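Local coordinates for protein adhesin (Streptococcus sanguinis SK1 = NCTC 7863, PDB 6VU6) that binds sialylated glycans through two Siglec-like domains and so probably fastens the bacterium to host glycoproteins, at residues R202-F207 with S307-E312; L226-N231 with V301-A306; L138-N143 with T197-R202. All coordinates share one frame; numbering follows the deposited sequence.

Interaction 1: R202-F207 with S307-E312; sequences RVAPVF and SGLTSE. With CA (calcium ion), chain I.
The backbones of 202-207 and 307-312 run in broadly the same direction and come nearest at Ala204 and Ser311, whose CA atoms are 4.9 Å apart. Both belong to a Siglec-like domain, an immunoglobulin-like beta sandwich: the first enters edge strand 206-207, and the second lies in the loop between strand 296-305 and strand 314-321. No backbone ladder links them, so the join rests on small apolar groups packed against main chain. Leu309 contributes the largest share of the contact. Its methyl reaches the peptide linking Val203 to Ala204, with Leu309 CD1 3.2 Å from Ala204 N. To get there the side chain takes a chi1 of -124°, off any staggered position. Leu309 CD1 also meets the Ala204 methyl, CB, at 4.0 Å. That methyl is turned toward the loop and rests mainly on Ser311, with Ala204 CB 3.6 Å from Ser311 CA. The methylene of Ser311 also meets the next residue of the first segment, with Ser311 CB 3.5 Å from Pro205 O. Pro205 touches the loop lightly in return, its CD 3.9 Å from Leu309 O. The hydroxyl of Ser311 is used otherwise: with chi1 at 66°, OG sits between its own N and carbonyl carbon and bonds to the backbone N of Ala303. The loop is held at its start as well, since the carboxylate oxygen OD1 of Asp305 is bonded to both Ser307 OG and Leu309 N. On the 202-207 side the main chain serves a calcium ion, which Asp201, Asp230, Asn231 and Asp305 also bind; the ligand supplied here is the carbonyl oxygen of Val203, 2.6 Å from the metal.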
ATOM      1  N   ARG A 202     -16.156  -6.183  14.393  1.00 30.15           N
ATOM      2  CA  ARG A 202     -17.354  -5.672  15.105  1.00 33.38           C
ATOM      3  C   ARG A 202     -17.921  -4.395  14.497  1.00 33.21           C
ATOM      4  O   ARG A 202     -18.935  -3.957  14.943  1.00 32.34           O
ATOM      5  CB  ARG A 202     -16.859  -5.193  16.462  1.00 37.44           C
ATOM      6  CG  ARG A 202     -17.381  -5.951  17.653  1.00 44.32           C
ATOM      7  CD  ARG A 202     -16.966  -4.986  18.722  1.00 51.04           C
ATOM      8  NE  ARG A 202     -15.567  -5.229  18.888  1.00 57.06           N
ATOM      9  CZ  ARG A 202     -14.671  -4.384  19.334  1.00 60.37           C
ATOM     10  NH1 ARG A 202     -15.000  -3.150  19.655  1.00 62.69           N
ATOM     11  NH2 ARG A 202     -13.423  -4.775  19.403  1.00 58.02           N
ATOM     12  N   VAL A 203     -17.183  -3.760  13.618  1.00 33.01           N
ATOM     13  CA  VAL A 203     -17.680  -2.472  13.091  1.00 35.46           C
ATOM     14  C   VAL A 203     -17.877  -2.554  11.587  1.00 32.83           C
ATOM     15  O   VAL A 203     -16.978  -2.676  10.903  1.00 30.60           O
ATOM     16  CB  VAL A 203     -16.684  -1.376  13.433  1.00 38.20           C
ATOM     17  CG1 VAL A 203     -17.241  -0.014  13.145  1.00 36.08           C
ATOM     18  CG2 VAL A 203     -16.191  -1.495  14.851  1.00 38.73           C
ATOM     19  N   ALA A 204     -19.104  -2.296  11.166  1.00 31.36           N
ATOM     20  CA  ALA A 204     -19.491  -2.241   9.740  1.00 33.18           C
ATOM     21  C   ALA A 204     -18.817  -1.085   8.970  1.00 32.11           C
ATOM     22  O   ALA A 204     -18.314  -0.140   9.556  1.00 31.09           O
ATOM     23  CB  ALA A 204     -20.983  -2.167   9.660  1.00 30.07           C
ATOM     24  N   PRO A 205     -18.798  -1.146   7.631  1.00 28.15           N
ATOM     25  CA  PRO A 205     -18.229  -0.093   6.813  1.00 31.88           C
ATOM     26  C   PRO A 205     -18.900   1.275   6.980  1.00 35.13           C
ATOM     27  O   PRO A 205     -20.014   1.368   7.211  1.00 32.72           O
ATOM     28  CB  PRO A 205     -18.375  -0.603   5.387  1.00 26.11           C
ATOM     29  CG  PRO A 205     -18.516  -2.061   5.571  1.00 26.40           C
ATOM     30  CD  PRO A 205     -19.300  -2.206   6.844  1.00 25.87           C
ATOM     31  N   VAL A 206     -18.063   2.284   6.901  1.00 36.70           N
ATOM     32  CA  VAL A 206     -18.429   3.712   7.013  1.00 35.15           C
ATOM     33  C   VAL A 206     -18.587   4.326   5.610  1.00 32.38           C
ATOM     34  O   VAL A 206     -17.698   4.149   4.782  1.00 27.01           O
ATOM     35  CB  VAL A 206     -17.381   4.485   7.823  1.00 31.26           C
ATOM     36  CG1 VAL A 206     -17.621   5.969   7.776  1.00 29.34           C
ATOM     37  CG2 VAL A 206     -17.256   3.992   9.245  1.00 28.63           C
ATOM     38  N   PHE A 207     -19.718   5.003   5.400  1.00 31.78           N
ATOM     39  CA  PHE A 207     -20.007   5.786   4.181  1.00 28.00           C
ATOM     40  C   PHE A 207     -19.577   7.204   4.523  1.00 31.94           C
ATOM     41  O   PHE A 207     -20.190   7.799   5.323  1.00 32.64           O
ATOM     42  CB  PHE A 207     -21.481   5.683   3.810  1.00 33.56           C
ATOM     43  CG  PHE A 207     -21.894   6.447   2.581  1.00 33.68           C
ATOM     44  CD1 PHE A 207     -21.015   6.656   1.543  1.00 34.39           C
ATOM     45  CD2 PHE A 207     -23.150   6.994   2.476  1.00 34.00           C
ATOM     46  CE1 PHE A 207     -21.398   7.374   0.428  1.00 31.54           C
ATOM     47  CE2 PHE A 207     -23.531   7.713   1.362  1.00 33.29           C
ATOM     48  CZ  PHE A 207     -22.654   7.907   0.344  1.00 32.51           C
ATOM     49  N   SER A 307     -16.139 -10.070   6.755  1.00 36.47           N
ATOM     50  CA  SER A 307     -16.780 -10.769   7.859  1.00 35.23           C
ATOM     51  C   SER A 307     -18.297 -10.793   7.754  1.00 39.51           C
ATOM     52  O   SER A 307     -18.960 -11.161   8.732  1.00 43.66           O
ATOM     53  CB  SER A 307     -16.410 -10.113   9.182  1.00 31.02           C
ATOM     54  OG  SER A 307     -17.296  -9.046   9.440  1.00 29.76           O
ATOM     55  N   GLY A 308     -18.864 -10.371   6.628  1.00 37.28           N
ATOM     56  CA  GLY A 308     -20.309 -10.325   6.500  1.00 34.91           C
ATOM     57  C   GLY A 308     -21.029  -9.263   7.312  1.00 32.73           C
ATOM     58  O   GLY A 308     -22.262  -9.273   7.338  1.00 43.11           O
ATOM     59  N   LEU A 309     -20.322  -8.352   7.978  1.00 35.67           N
ATOM     60  CA  LEU A 309     -21.006  -7.265   8.671  1.00 35.68           C
ATOM     61  C   LEU A 309     -21.484  -6.232   7.657  1.00 36.34           C
ATOM     62  O   LEU A 309     -20.723  -5.805   6.784  1.00 30.16           O
ATOM     63  CB  LEU A 309     -20.073  -6.607   9.687  1.00 38.19           C
ATOM     64  CG  LEU A 309     -20.466  -6.501  11.159  1.00 43.20           C
ATOM     65  CD1 LEU A 309     -19.764  -5.317  11.797  1.00 43.36           C
ATOM     66  CD2 LEU A 309     -21.986  -6.415  11.364  1.00 45.15           C
ATOM     67  N   THR A 310     -22.787  -6.098   7.590  1.00 34.50           N
ATOM     68  CA  THR A 310     -23.362  -5.140   6.639  1.00 35.43           C
ATOM     69  C   THR A 310     -23.705  -3.891   7.423  1.00 39.35           C
ATOM     70  O   THR A 310     -24.144  -4.038   8.521  1.00 43.64           O
ATOM     71  CB  THR A 310     -24.585  -5.736   5.958  1.00 36.93           C
ATOM     72  OG1 THR A 310     -24.146  -6.863   5.227  1.00 37.24           O
ATOM     73  CG2 THR A 310     -25.242  -4.744   5.032  1.00 40.55           C
ATOM     74  N   SER A 311     -23.489  -2.717   6.864  1.00 38.35           N
ATOM     75  CA  SER A 311     -23.838  -1.470   7.566  1.00 36.85           C
ATOM     76  C   SER A 311     -25.343  -1.205   7.498  1.00 37.99           C
ATOM     77  O   SER A 311     -26.049  -1.822   6.733  1.00 32.98           O
ATOM     78  CB  SER A 311     -23.117  -0.322   6.987  1.00 36.67           C
ATOM     79  OG  SER A 311     -23.550  -0.106   5.674  1.00 37.29           O
ATOM     80  N   GLU A 312     -25.774  -0.264   8.312  1.00 37.99           N
ATOM     81  CA  GLU A 312     -27.182   0.143   8.301  1.00 40.99           C
ATOM     82  C   GLU A 312     -27.301   1.113   7.128  1.00 40.69           C
ATOM     83  O   GLU A 312     -26.430   1.909   6.965  1.00 41.10           O
ATOM     84  CB  GLU A 312     -27.530   0.750   9.651  1.00 47.42           C
ATOM     85  CG  GLU A 312     -27.347  -0.220  10.817  1.00 52.58           C
ATOM     86  CD  GLU A 312     -28.383  -1.322  10.908  1.00 56.32           C
ATOM     87  OE1 GLU A 312     -28.037  -2.453  10.767  1.00 57.10           O
ATOM     88  OE2 GLU A 312     -29.534  -1.018  11.089  1.00 57.72           O
TER
HETATM   89 CA    CA I 703     -15.526  -4.402   9.509  1.00 34.89          CA

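Interaction 2: L226-N231 with V301-A306; sequences LHFYDN and VRATDA. With CA (calcium ion), chain I.
Phe228 and Ala303 face each other with their CA atoms 8.0 Å apart, and the two backbones run 31° from parallel. That spacing is the gap between two sheets, filled by side chains. The Phe228 ring comes obliquely against the opposite strand: CE2 is 4.1 Å from Val301 CG2, and CD2 touches the methyl of Ala303. Ile235 and Val238 pack round the same ring. Toward the strand ends the filling turns from apolar to ionic. Asp230, its CG anti to the backbone N (chi1 -171°), sends its carboxylate into the gap and grips a calcium ion with both oxygens, OD2 at 2.5 Å, and Asn231 adds its amide oxygen OD1 at 2.4 Å. From across the gap Asp305 gives OD2 alone, 2.1 Å from the metal. The two carboxylates stand 72° apart in plane, and their OD2 atoms approach to 3.4 Å, a closeness the shared cation probably pays for. Ser232 OG bonds to Asp230 OD2, and the following loop holds Asp305 OD1. Asp201 and the carbonyl oxygen of Val203 complete the site. So a calcium site joining the two sheets caps one end of the hydrophobic core of an immunoglobulin-like beta sandwich.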
ATOM      1  N   LEU A 226     -18.595   8.445  -4.587  1.00 31.94           N
ATOM      2  CA  LEU A 226     -18.961   8.045  -3.238  1.00 29.16           C
ATOM      3  C   LEU A 226     -17.841   7.221  -2.624  1.00 28.09           C
ATOM      4  O   LEU A 226     -17.285   6.336  -3.279  1.00 25.92           O
ATOM      5  CB  LEU A 226     -20.274   7.248  -3.235  1.00 31.31           C
ATOM      6  CG  LEU A 226     -21.574   8.047  -3.339  1.00 38.63           C
ATOM      7  CD1 LEU A 226     -21.703   8.821  -4.652  1.00 40.18           C
ATOM      8  CD2 LEU A 226     -22.767   7.132  -3.151  1.00 39.93           C
ATOM      9  N   HIS A 227     -17.547   7.497  -1.355  1.00 23.52           N
ATOM     10  CA  HIS A 227     -16.386   6.953  -0.655  1.00 29.33           C
ATOM     11  C   HIS A 227     -16.797   6.112   0.544  1.00 31.94           C
ATOM     12  O   HIS A 227     -17.662   6.512   1.325  1.00 33.47           O
ATOM     13  CB  HIS A 227     -15.462   8.086  -0.190  1.00 28.94           C
ATOM     14  CG  HIS A 227     -14.965   8.948  -1.313  1.00 35.41           C
ATOM     15  ND1 HIS A 227     -15.723   9.956  -1.879  1.00 36.62           N
ATOM     16  CD2 HIS A 227     -13.787   8.948  -1.980  1.00 36.11           C
ATOM     17  CE1 HIS A 227     -15.030  10.543  -2.839  1.00 36.63           C
ATOM     18  NE2 HIS A 227     -13.852   9.950  -2.919  1.00 37.50           N
ATOM     19  N   PHE A 228     -16.155   4.951   0.689  1.00 29.77           N
ATOM     20  CA  PHE A 228     -16.365   4.052   1.814  1.00 29.21           C
ATOM     21  C   PHE A 228     -15.021   3.507   2.281  1.00 28.79           C
ATOM     22  O   PHE A 228     -14.126   3.244   1.479  1.00 30.11           O
ATOM     23  CB  PHE A 228     -17.244   2.830   1.490  1.00 29.56           C
ATOM     24  CG  PHE A 228     -18.418   3.099   0.599  1.00 32.08           C
ATOM     25  CD1 PHE A 228     -18.252   3.218  -0.777  1.00 30.30           C
ATOM     26  CD2 PHE A 228     -19.705   3.146   1.128  1.00 30.51           C
ATOM     27  CE1 PHE A 228     -19.350   3.425  -1.611  1.00 31.47           C
ATOM     28  CE2 PHE A 228     -20.808   3.357   0.309  1.00 31.96           C
ATOM     29  CZ  PHE A 228     -20.626   3.499  -1.065  1.00 32.52           C
ATOM     30  N   TYR A 229     -14.887   3.292   3.574  1.00 29.88           N
ATOM     31  CA  TYR A 229     -13.767   2.494   4.043  1.00 32.43           C
ATOM     32  C   TYR A 229     -14.288   1.508   5.076  1.00 32.57           C
ATOM     33  O   TYR A 229     -15.485   1.464   5.376  1.00 28.46           O
ATOM     34  CB  TYR A 229     -12.639   3.376   4.595  1.00 33.73           C
ATOM     35  CG  TYR A 229     -13.041   4.184   5.790  1.00 37.87           C
ATOM     36  CD1 TYR A 229     -12.928   3.660   7.065  1.00 43.72           C
ATOM     37  CD2 TYR A 229     -13.531   5.470   5.647  1.00 38.84           C
ATOM     38  CE1 TYR A 229     -13.293   4.390   8.168  1.00 45.95           C
ATOM     39  CE2 TYR A 229     -13.896   6.209   6.741  1.00 41.41           C
ATOM     40  CZ  TYR A 229     -13.776   5.667   8.003  1.00 47.61           C
ATOM     41  OH  TYR A 229     -14.140   6.395   9.111  1.00 50.84           O
ATOM     42  N   ASP A 230     -13.384   0.700   5.618  1.00 30.84           N
ATOM     43  CA  ASP A 230     -13.743  -0.219   6.689  1.00 28.27           C
ATOM     44  C   ASP A 230     -12.554  -0.318   7.625  1.00 31.72           C
ATOM     45  O   ASP A 230     -11.414  -0.038   7.233  1.00 28.67           O
ATOM     46  CB  ASP A 230     -14.130  -1.620   6.157  1.00 30.13           C
ATOM     47  CG  ASP A 230     -14.731  -2.538   7.249  1.00 32.06           C
ATOM     48  OD1 ASP A 230     -15.821  -2.228   7.794  1.00 30.05           O
ATOM     49  OD2 ASP A 230     -14.119  -3.579   7.550  1.00 25.67           O
ATOM     50  N   ASN A 231     -12.827  -0.724   8.867  1.00 31.01           N
ATOM     51  CA  ASN A 231     -11.737  -0.958   9.810  1.00 29.51           C
ATOM     52  C   ASN A 231     -10.833  -2.079   9.326  1.00 34.22           C
ATOM     53  O   ASN A 231      -9.607  -2.010   9.490  1.00 42.13           O
ATOM     54  CB  ASN A 231     -12.291  -1.249  11.209  1.00 29.18           C
ATOM     55  CG  ASN A 231     -13.200  -2.463  11.252  1.00 30.35           C
ATOM     56  OD1 ASN A 231     -13.873  -2.816  10.270  1.00 35.01           O
ATOM     57  ND2 ASN A 231     -13.242  -3.103  12.405  1.00 30.02           N
ATOM     58  N   VAL A 301     -27.749   3.451   0.700  1.00 32.74           N
ATOM     59  CA  VAL A 301     -26.715   2.519   0.271  1.00 29.74           C
ATOM     60  C   VAL A 301     -26.217   1.765   1.493  1.00 31.79           C
ATOM     61  O   VAL A 301     -26.194   2.318   2.592  1.00 23.62           O
ATOM     62  CB  VAL A 301     -25.575   3.278  -0.434  1.00 29.45           C
ATOM     63  CG1 VAL A 301     -24.959   4.335   0.501  1.00 29.50           C
ATOM     64  CG2 VAL A 301     -24.531   2.311  -0.957  1.00 32.20           C
ATOM     65  N   ARG A 302     -25.887   0.489   1.328  1.00 30.22           N
ATOM     66  CA  ARG A 302     -25.262  -0.334   2.393  1.00 35.61           C
ATOM     67  C   ARG A 302     -24.029  -1.058   1.841  1.00 31.37           C
ATOM     68  O   ARG A 302     -24.077  -1.514   0.738  1.00 30.21           O
ATOM     69  CB  ARG A 302     -26.241  -1.375   2.912  1.00 41.67           C
ATOM     70  CG  ARG A 302     -27.632  -0.827   3.123  1.00 51.69           C
ATOM     71  CD  ARG A 302     -28.219  -1.544   4.271  1.00 60.49           C
ATOM     72  NE  ARG A 302     -28.263  -2.899   3.833  1.00 66.28           N
ATOM     73  CZ  ARG A 302     -29.387  -3.526   3.668  1.00 68.39           C
ATOM     74  NH1 ARG A 302     -30.505  -2.878   3.951  1.00 67.54           N
ATOM     75  NH2 ARG A 302     -29.386  -4.789   3.276  1.00 68.70           N
ATOM     76  N   ALA A 303     -22.999  -1.175   2.659  1.00 31.51           N
ATOM     77  CA  ALA A 303     -21.767  -1.873   2.313  1.00 33.18           C
ATOM     78  C   ALA A 303     -21.479  -3.001   3.303  1.00 35.94           C
ATOM     79  O   ALA A 303     -21.775  -2.892   4.497  1.00 35.96           O
ATOM     80  CB  ALA A 303     -20.596  -0.875   2.265  1.00 26.50           C
ATOM     81  N   THR A 304     -20.887  -4.082   2.801  1.00 34.99           N
ATOM     82  CA  THR A 304     -20.542  -5.255   3.602  1.00 35.71           C
ATOM     83  C   THR A 304     -19.046  -5.545   3.526  1.00 34.33           C
ATOM     84  O   THR A 304     -18.430  -5.383   2.470  1.00 30.88           O
ATOM     85  CB  THR A 304     -21.352  -6.472   3.128  1.00 36.79           C
ATOM     86  OG1 THR A 304     -22.754  -6.145   3.152  1.00 36.31           O
ATOM     87  CG2 THR A 304     -21.122  -7.688   4.024  1.00 37.29           C
ATOM     88  N   ASP A 305     -18.458  -5.956   4.654  1.00 34.29           N
ATOM     89  CA  ASP A 305     -17.050  -6.324   4.678  1.00 33.70           C
ATOM     90  C   ASP A 305     -16.911  -7.843   4.552  1.00 32.71           C
ATOM     91  O   ASP A 305     -17.902  -8.559   4.389  1.00 32.35           O
ATOM     92  CB  ASP A 305     -16.366  -5.751   5.931  1.00 35.40           C
ATOM     93  CG  ASP A 305     -16.965  -6.266   7.247  1.00 33.82           C
ATOM     94  OD1 ASP A 305     -17.589  -7.359   7.244  1.00 33.45           O
ATOM     95  OD2 ASP A 305     -16.782  -5.574   8.287  1.00 31.57           O
ATOM     96  N   ALA A 306     -15.671  -8.354   4.629  1.00 35.31           N
ATOM     97  CA  ALA A 306     -15.444  -9.787   4.421  1.00 37.13           C
ATOM     98  C   ALA A 306     -15.991 -10.635   5.559  1.00 37.83           C
ATOM     99  O   ALA A 306     -16.302 -11.808   5.340  1.00 42.45           O
ATOM    100  CB  ALA A 306     -13.957 -10.076   4.213  1.00 38.51           C
TER
HETATM  101 CA    CA I 703     -15.526  -4.402   9.509  1.00 34.89          CA

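Interaction 3: L138-N143 with T197-R202; sequences LTYVQN and TVDTDR. With CA (calcium ion), chain I.
The carbonyl oxygen of Asp199 is gripped twice from strand 139-141: Val141 N gives it a nearly straight hydrogen bond of 2.8 Å (169° at the hydrogen), and Tyr140 CA adds a C-H contact at 3.3 Å. This is the middle of a two-stranded parallel sheet in the atypical Rib domain, strand 139-141 beside strand 198-200. Earlier in the ladder Thr139 N bonds to Thr197 O at 3.0 Å, while Asp199 N returns a longer, more bent bond to Thr139 O. The next rung, Asp201 N to Val141 O, is doubtful in detail because it is modelled too short. Thr139 and Val198 share one face of the sheet, where both touch Val155 of helix 149-162. On the other face the Tyr140 ring and the Asp199 carboxylate run alongside each other, their planes 29° from parallel; CE1 of the tyrosine is 4.2 Å from CB of the aspartate. Asp199 OD1 meanwhile accepts Thr200 N, which comes from above the carboxylate plane. Past the strand Asp201 turns to a calcium ion that the carbonyl oxygen of Val203 and the side chains of Asp230, Asn231 and Asp305 complete. Swung anti to its own N (chi1 -163°), its carboxylate passes Tyr140 CB and holds the metal with both oxygens, OD1 at 2.6 Å and OD2 at 2.8 Å.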
ATOM      1  N   LEU A 138      -3.274  -6.608  12.023  1.00 33.94           N
ATOM      2  CA  LEU A 138      -4.446  -7.384  12.475  1.00 37.58           C
ATOM      3  C   LEU A 138      -5.333  -7.786  11.311  1.00 35.44           C
ATOM      4  O   LEU A 138      -5.542  -7.009  10.458  1.00 36.32           O
ATOM      5  CB  LEU A 138      -5.265  -6.497  13.401  1.00 40.19           C
ATOM      6  CG  LEU A 138      -4.798  -6.401  14.837  1.00 46.01           C
ATOM      7  CD1 LEU A 138      -5.980  -6.241  15.752  1.00 46.03           C
ATOM      8  CD2 LEU A 138      -4.031  -7.635  15.245  1.00 49.45           C
ATOM      9  N   THR A 139      -5.855  -8.993  11.379  1.00 35.30           N
ATOM     10  CA  THR A 139      -6.851  -9.557  10.453  1.00 35.50           C
ATOM     11  C   THR A 139      -8.185  -9.572  11.200  1.00 35.48           C
ATOM     12  O   THR A 139      -8.231 -10.128  12.272  1.00 33.42           O
ATOM     13  CB  THR A 139      -6.487 -10.985  10.068  1.00 39.37           C
ATOM     14  OG1 THR A 139      -5.267 -10.954   9.348  1.00 41.84           O
ATOM     15  CG2 THR A 139      -7.531 -11.658   9.217  1.00 39.25           C
ATOM     16  N   TYR A 140      -9.226  -8.975  10.630  1.00 35.18           N
ATOM     17  CA  TYR A 140     -10.556  -8.885  11.271  1.00 30.48           C
ATOM     18  C   TYR A 140     -11.440 -10.020  10.794  1.00 28.22           C
ATOM     19  O   TYR A 140     -11.619 -10.145   9.631  1.00 31.67           O
ATOM     20  CB  TYR A 140     -11.177  -7.523  10.997  1.00 32.75           C
ATOM     21  CG  TYR A 140     -10.606  -6.423  11.840  1.00 31.53           C
ATOM     22  CD1 TYR A 140     -10.986  -6.233  13.142  1.00 32.45           C
ATOM     23  CD2 TYR A 140      -9.652  -5.588  11.331  1.00 34.78           C
ATOM     24  CE1 TYR A 140     -10.440  -5.232  13.910  1.00 34.85           C
ATOM     25  CE2 TYR A 140      -9.087  -4.585  12.075  1.00 37.41           C
ATOM     26  CZ  TYR A 140      -9.495  -4.398  13.366  1.00 41.02           C
ATOM     27  OH  TYR A 140      -8.911  -3.395  14.047  1.00 48.84           O
ATOM     28  N   VAL A 141     -11.983 -10.798  11.712  1.00 28.71           N
ATOM     29  CA  VAL A 141     -12.822 -11.964  11.333  1.00 28.48           C
ATOM     30  C   VAL A 141     -14.227 -11.933  11.939  1.00 30.61           C
ATOM     31  O   VAL A 141     -14.472 -11.205  12.863  1.00 29.76           O
ATOM     32  CB  VAL A 141     -12.119 -13.270  11.707  1.00 29.01           C
ATOM     33  CG1 VAL A 141     -10.712 -13.317  11.174  1.00 30.11           C
ATOM     34  CG2 VAL A 141     -12.139 -13.464  13.212  1.00 31.16           C
ATOM     35  N   GLN A 142     -15.081 -12.788  11.393  1.00 31.84           N
ATOM     36  CA  GLN A 142     -16.486 -12.990  11.804  1.00 35.20           C
ATOM     37  C   GLN A 142     -16.508 -13.612  13.197  1.00 34.33           C
ATOM     38  O   GLN A 142     -17.311 -13.213  13.971  1.00 32.06           O
ATOM     39  CB  GLN A 142     -17.178 -13.958  10.856  1.00 36.28           C
ATOM     40  CG  GLN A 142     -18.692 -13.849  10.844  1.00 39.21           C
ATOM     41  CD  GLN A 142     -19.365 -14.867  11.722  1.00 48.70           C
ATOM     42  OE1 GLN A 142     -19.052 -16.046  11.696  1.00 50.12           O
ATOM     43  NE2 GLN A 142     -20.301 -14.406  12.528  1.00 50.77           N
ATOM     44  N   ASN A 143     -15.559 -14.483  13.495  1.00 35.04           N
ATOM     45  CA  ASN A 143     -15.583 -15.188  14.779  1.00 34.94           C
ATOM     46  C   ASN A 143     -14.152 -15.550  15.161  1.00 32.01           C
ATOM     47  O   ASN A 143     -13.587 -16.502  14.608  1.00 31.77           O
ATOM     48  CB  ASN A 143     -16.479 -16.423  14.686  1.00 36.66           C
ATOM     49  CG  ASN A 143     -16.445 -17.286  15.944  1.00 39.97           C
ATOM     50  OD1 ASN A 143     -15.873 -16.912  16.981  1.00 36.03           O
ATOM     51  ND2 ASN A 143     -17.078 -18.449  15.860  1.00 40.37           N
ATOM     52  N   THR A 197      -2.805 -11.333  16.264  1.00 35.50           N
ATOM     53  CA  THR A 197      -3.074 -11.657  14.849  1.00 36.14           C
ATOM     54  C   THR A 197      -4.515 -11.374  14.409  1.00 34.92           C
ATOM     55  O   THR A 197      -4.683 -10.978  13.310  1.00 33.33           O
ATOM     56  CB  THR A 197      -2.773 -13.124  14.562  1.00 35.79           C
ATOM     57  OG1 THR A 197      -3.620 -13.926  15.371  1.00 36.12           O
ATOM     58  CG2 THR A 197      -1.325 -13.501  14.726  1.00 34.97           C
ATOM     59  N   VAL A 198      -5.508 -11.656  15.231  1.00 30.31           N
ATOM     60  CA  VAL A 198      -6.907 -11.590  14.829  1.00 33.71           C
ATOM     61  C   VAL A 198      -7.721 -10.831  15.872  1.00 36.66           C
ATOM     62  O   VAL A 198      -7.284 -10.603  17.003  1.00 36.09           O
ATOM     63  CB  VAL A 198      -7.539 -12.991  14.589  1.00 33.60           C
ATOM     64  CG1 VAL A 198      -6.685 -13.834  13.664  1.00 35.30           C
ATOM     65  CG2 VAL A 198      -7.768 -13.720  15.898  1.00 31.32           C
ATOM     66  N   ASP A 199      -8.925 -10.440  15.461  1.00 36.14           N
ATOM     67  CA  ASP A 199      -9.940  -9.802  16.296  1.00 37.65           C
ATOM     68  C   ASP A 199     -11.260  -9.931  15.559  1.00 31.18           C
ATOM     69  O   ASP A 199     -11.292 -10.025  14.331  1.00 26.97           O
ATOM     70  CB  ASP A 199      -9.651  -8.319  16.584  1.00 45.43           C
ATOM     71  CG  ASP A 199     -10.399  -7.792  17.826  1.00 52.55           C
ATOM     72  OD1 ASP A 199     -11.085  -8.574  18.531  1.00 52.55           O
ATOM     73  OD2 ASP A 199     -10.280  -6.576  18.108  1.00 55.49           O
ATOM     74  N   THR A 200     -12.287  -9.980  16.364  1.00 31.89           N
ATOM     75  CA  THR A 200     -13.623 -10.161  15.832  1.00 35.64           C
ATOM     76  C   THR A 200     -14.029  -8.851  15.190  1.00 33.64           C
ATOM     77  O   THR A 200     -13.940  -7.799  15.754  1.00 32.40           O
ATOM     78  CB  THR A 200     -14.596 -10.762  16.832  1.00 37.97           C
ATOM     79  OG1 THR A 200     -15.879 -10.399  16.347  1.00 40.48           O
ATOM     80  CG2 THR A 200     -14.372 -10.224  18.215  1.00 41.92           C
ATOM     81  N   ASP A 201     -14.442  -9.032  13.983  1.00 27.77           N
ATOM     82  CA  ASP A 201     -14.876  -7.890  13.204  1.00 27.54           C
ATOM     83  C   ASP A 201     -16.194  -7.336  13.748  1.00 29.76           C
ATOM     84  O   ASP A 201     -17.174  -7.929  13.515  1.00 28.99           O
ATOM     85  CB  ASP A 201     -15.024  -8.363  11.782  1.00 32.49           C
ATOM     86  CG  ASP A 201     -15.042  -7.121  10.978  1.00 40.36           C
ATOM     87  OD1 ASP A 201     -15.433  -6.060  11.515  1.00 34.39           O
ATOM     88  OD2 ASP A 201     -14.685  -7.087   9.784  1.00 40.31           O
ATOM     89  N   ARG A 202     -16.156  -6.183  14.393  1.00 30.15           N
ATOM     90  CA  ARG A 202     -17.354  -5.672  15.105  1.00 33.38           C
ATOM     91  C   ARG A 202     -17.921  -4.395  14.497  1.00 33.21           C
ATOM     92  O   ARG A 202     -18.935  -3.957  14.943  1.00 32.34           O
ATOM     93  CB  ARG A 202     -16.859  -5.193  16.462  1.00 37.44           C
ATOM     94  CG  ARG A 202     -17.381  -5.951  17.653  1.00 44.32           C
ATOM     95  CD  ARG A 202     -16.966  -4.986  18.722  1.00 51.04           C
ATOM     96  NE  ARG A 202     -15.567  -5.229  18.888  1.00 57.06           N
ATOM     97  CZ  ARG A 202     -14.671  -4.384  19.334  1.00 60.37           C
ATOM     98  NH1 ARG A 202     -15.000  -3.150  19.655  1.00 62.69           N
ATOM     99  NH2 ARG A 202     -13.423  -4.775  19.403  1.00 58.02           N
TER
HETATM  100 CA    CA I 703     -15.526  -4.402   9.509  1.00 34.89          CA

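How the interactions relate
Following the chain from the N terminus, interaction 3 comes first: 138-143 opens a loop that carries helix 149-162 and is closed when segment 197-202 returns, pairing the two strands of the Rib-type part. Arg202 is shared, so interaction 1 opens just as interaction 3 closes, and the chain then runs into edge strand 206-207 of the Siglec-like sandwich. Interaction 2 then opens at 226-231 and closes at 301-306, wholly within the span of interaction 1, which ends with 307-312. These two lie against each other: Thr304 OG1 and Thr310 OG1 are probably hydrogen-bonded, as are Ser311 N and Ala303 O. All three meet at one calcium ion, where Asp201 joins ligands from the Siglec-like domain and so ties the two domains together.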